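Local coordinates for macromomycin (Streptomyces macromomyceticus, PDB 2MCM), which binds non-covalently the cytotoxic, DNA-cleaving chromophore of the antibiotic auromomycin, for which it serves as the apoprotein, at residues Thr23-Gly28 against Val54-Ala59. Numbering follows the deposited sequence.
Sequences TGLTPG and VTADAA
Ala56 sets its methyl group against Leu25 and the backbone of Thr26, with CB of Ala56 3.9 Å from CB of Leu25 and 3.5 Å from O of Thr26. With CG anti to the carbonyl carbon, CD1 of Leu25 reaches 4.2 Å from Ala56 CB; Tyr31 of strand 30-40 touches both side chains. Pro27 lies with one edge of its ring along the other backbone: CB is 3.3 Å from O of Asp57, while CG is 3.5 Å from O of Ala58. Pro27 CA also lies 3.3 Å from Asp57 O, a bent CA-H...O contact (124° at the hydrogen). Next to it, Gly28 N donates to Ala56 O over 2.9 Å in a nearly straight bond (171°), approaching 34° out of the carbonyl plane. Thr55 places CG2 anti to its backbone N, where the methyl meets Gly28 C at 3.6 Å. At the other end, a water accepts from Gly24 N and donates to Ala59 O. Asp57 OD1 accepts from Lys61 N and, from above the carboxylate plane, from Ala59 N in an Asx turn, holding the turn that presents carbonyls to Pro27 and the water. Direct and water-mediated pairing is thus backbone to backbone, so loop and turn are matched mainly by main-chain shape, the side chains adding mostly methyls and a proline ring.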
loop_
_atom_site.group_PDB
_atom_site.type_symbol
_atom_site.label_atom_id
_atom_site.label_comp_id
_atom_site.label_asym_id
_atom_site.label_seq_id
_atom_site.Cartn_x
_atom_site.Cartn_y
_atom_site.Cartn_z
ATOM N N THR A 23 5.383 12.293 2.204
ATOM C CA THR A 23 6.040 13.387 2.902
ATOM C C THR A 23 5.347 13.592 4.281
ATOM O O THR A 23 4.310 13.002 4.492
ATOM C CB THR A 23 5.906 14.766 2.106
ATOM O OG1 THR A 23 4.487 14.937 1.933
ATOM C CG2 THR A 23 6.702 14.682 0.784
ATOM N N GLY A 24 6.070 14.332 5.110
ATOM C CA GLY A 24 5.454 14.648 6.453
ATOM C C GLY A 24 5.554 13.469 7.370
ATOM O O GLY A 24 4.739 13.392 8.338
ATOM N N LEU A 25 6.460 12.499 7.153
ATOM C CA LEU A 25 6.564 11.355 8.045
ATOM C C LEU A 25 7.574 11.636 9.156
ATOM O O LEU A 25 8.250 12.700 9.195
ATOM C CB LEU A 25 7.144 10.148 7.167
ATOM C CG LEU A 25 6.323 9.863 5.917
ATOM C CD1 LEU A 25 6.998 8.691 5.132
ATOM C CD2 LEU A 25 4.894 9.530 6.238
ATOM N N THR A 26 7.718 10.650 10.028
ATOM C CA THR A 26 8.679 10.819 11.149
ATOM C C THR A 26 10.030 10.240 10.828
ATOM O O THR A 26 10.010 9.000 10.546
ATOM C CB THR A 26 8.065 10.094 12.396
ATOM O OG1 THR A 26 6.753 10.712 12.616
ATOM C CG2 THR A 26 8.976 10.161 13.610
ATOM N N PRO A 27 11.065 11.027 10.798
ATOM C CA PRO A 27 12.401 10.482 10.451
ATOM C C PRO A 27 12.734 9.308 11.316
ATOM O O PRO A 27 12.531 9.345 12.578
ATOM C CB PRO A 27 13.343 11.656 10.705
ATOM C CG PRO A 27 12.458 12.860 10.442
ATOM C CD PRO A 27 11.098 12.494 11.040
ATOM N N GLY A 28 13.300 8.251 10.718
ATOM C CA GLY A 28 13.711 7.060 11.425
ATOM C C GLY A 28 12.665 6.045 11.677
ATOM O O GLY A 28 13.002 4.950 12.216
ATOM N N VAL A 54 10.355 0.633 4.336
ATOM C CA VAL A 54 11.279 1.687 4.090
ATOM C C VAL A 54 11.350 2.611 5.315
ATOM O O VAL A 54 10.241 2.798 5.888
ATOM C CB VAL A 54 10.919 2.511 2.823
ATOM C CG1 VAL A 54 11.970 3.547 2.483
ATOM C CG2 VAL A 54 10.722 1.550 1.644
ATOM N N THR A 55 12.472 3.025 5.731
ATOM C CA THR A 55 12.610 3.980 6.876
ATOM C C THR A 55 12.600 5.351 6.341
ATOM O O THR A 55 13.277 5.809 5.380
ATOM C CB THR A 55 13.998 3.648 7.571
ATOM O OG1 THR A 55 13.942 2.294 7.976
ATOM C CG2 THR A 55 14.201 4.596 8.782
ATOM N N ALA A 56 11.764 6.252 6.919
ATOM C CA ALA A 56 11.705 7.635 6.449
ATOM C C ALA A 56 13.057 8.318 6.768
ATOM O O ALA A 56 13.662 8.057 7.828
ATOM C CB ALA A 56 10.597 8.372 7.189
ATOM N N ASP A 57 13.420 9.204 5.891
ATOM C CA ASP A 57 14.723 9.909 6.018
ATOM C C ASP A 57 14.611 11.145 6.892
ATOM O O ASP A 57 13.540 11.432 7.450
ATOM C CB ASP A 57 15.228 10.164 4.589
ATOM C CG ASP A 57 14.468 11.191 3.852
ATOM O OD1 ASP A 57 13.651 12.039 4.342
ATOM O OD2 ASP A 57 14.686 11.183 2.565
ATOM N N ALA A 58 15.718 11.885 7.042
ATOM C CA ALA A 58 15.757 13.083 7.897
ATOM C C ALA A 58 14.789 14.138 7.464
ATOM O O ALA A 58 14.427 14.970 8.390
ATOM C CB ALA A 58 17.175 13.622 8.060
ATOM N N ALA A 59 14.327 14.176 6.249
ATOM C CA ALA A 59 13.352 15.107 5.727
ATOM C C ALA A 59 11.889 14.607 5.832
ATOM O O ALA A 59 10.946 15.319 5.406
ATOM C CB ALA A 59 13.662 15.444 4.243
HETATM O O HOH W 1 8.423 15.896 4.679
#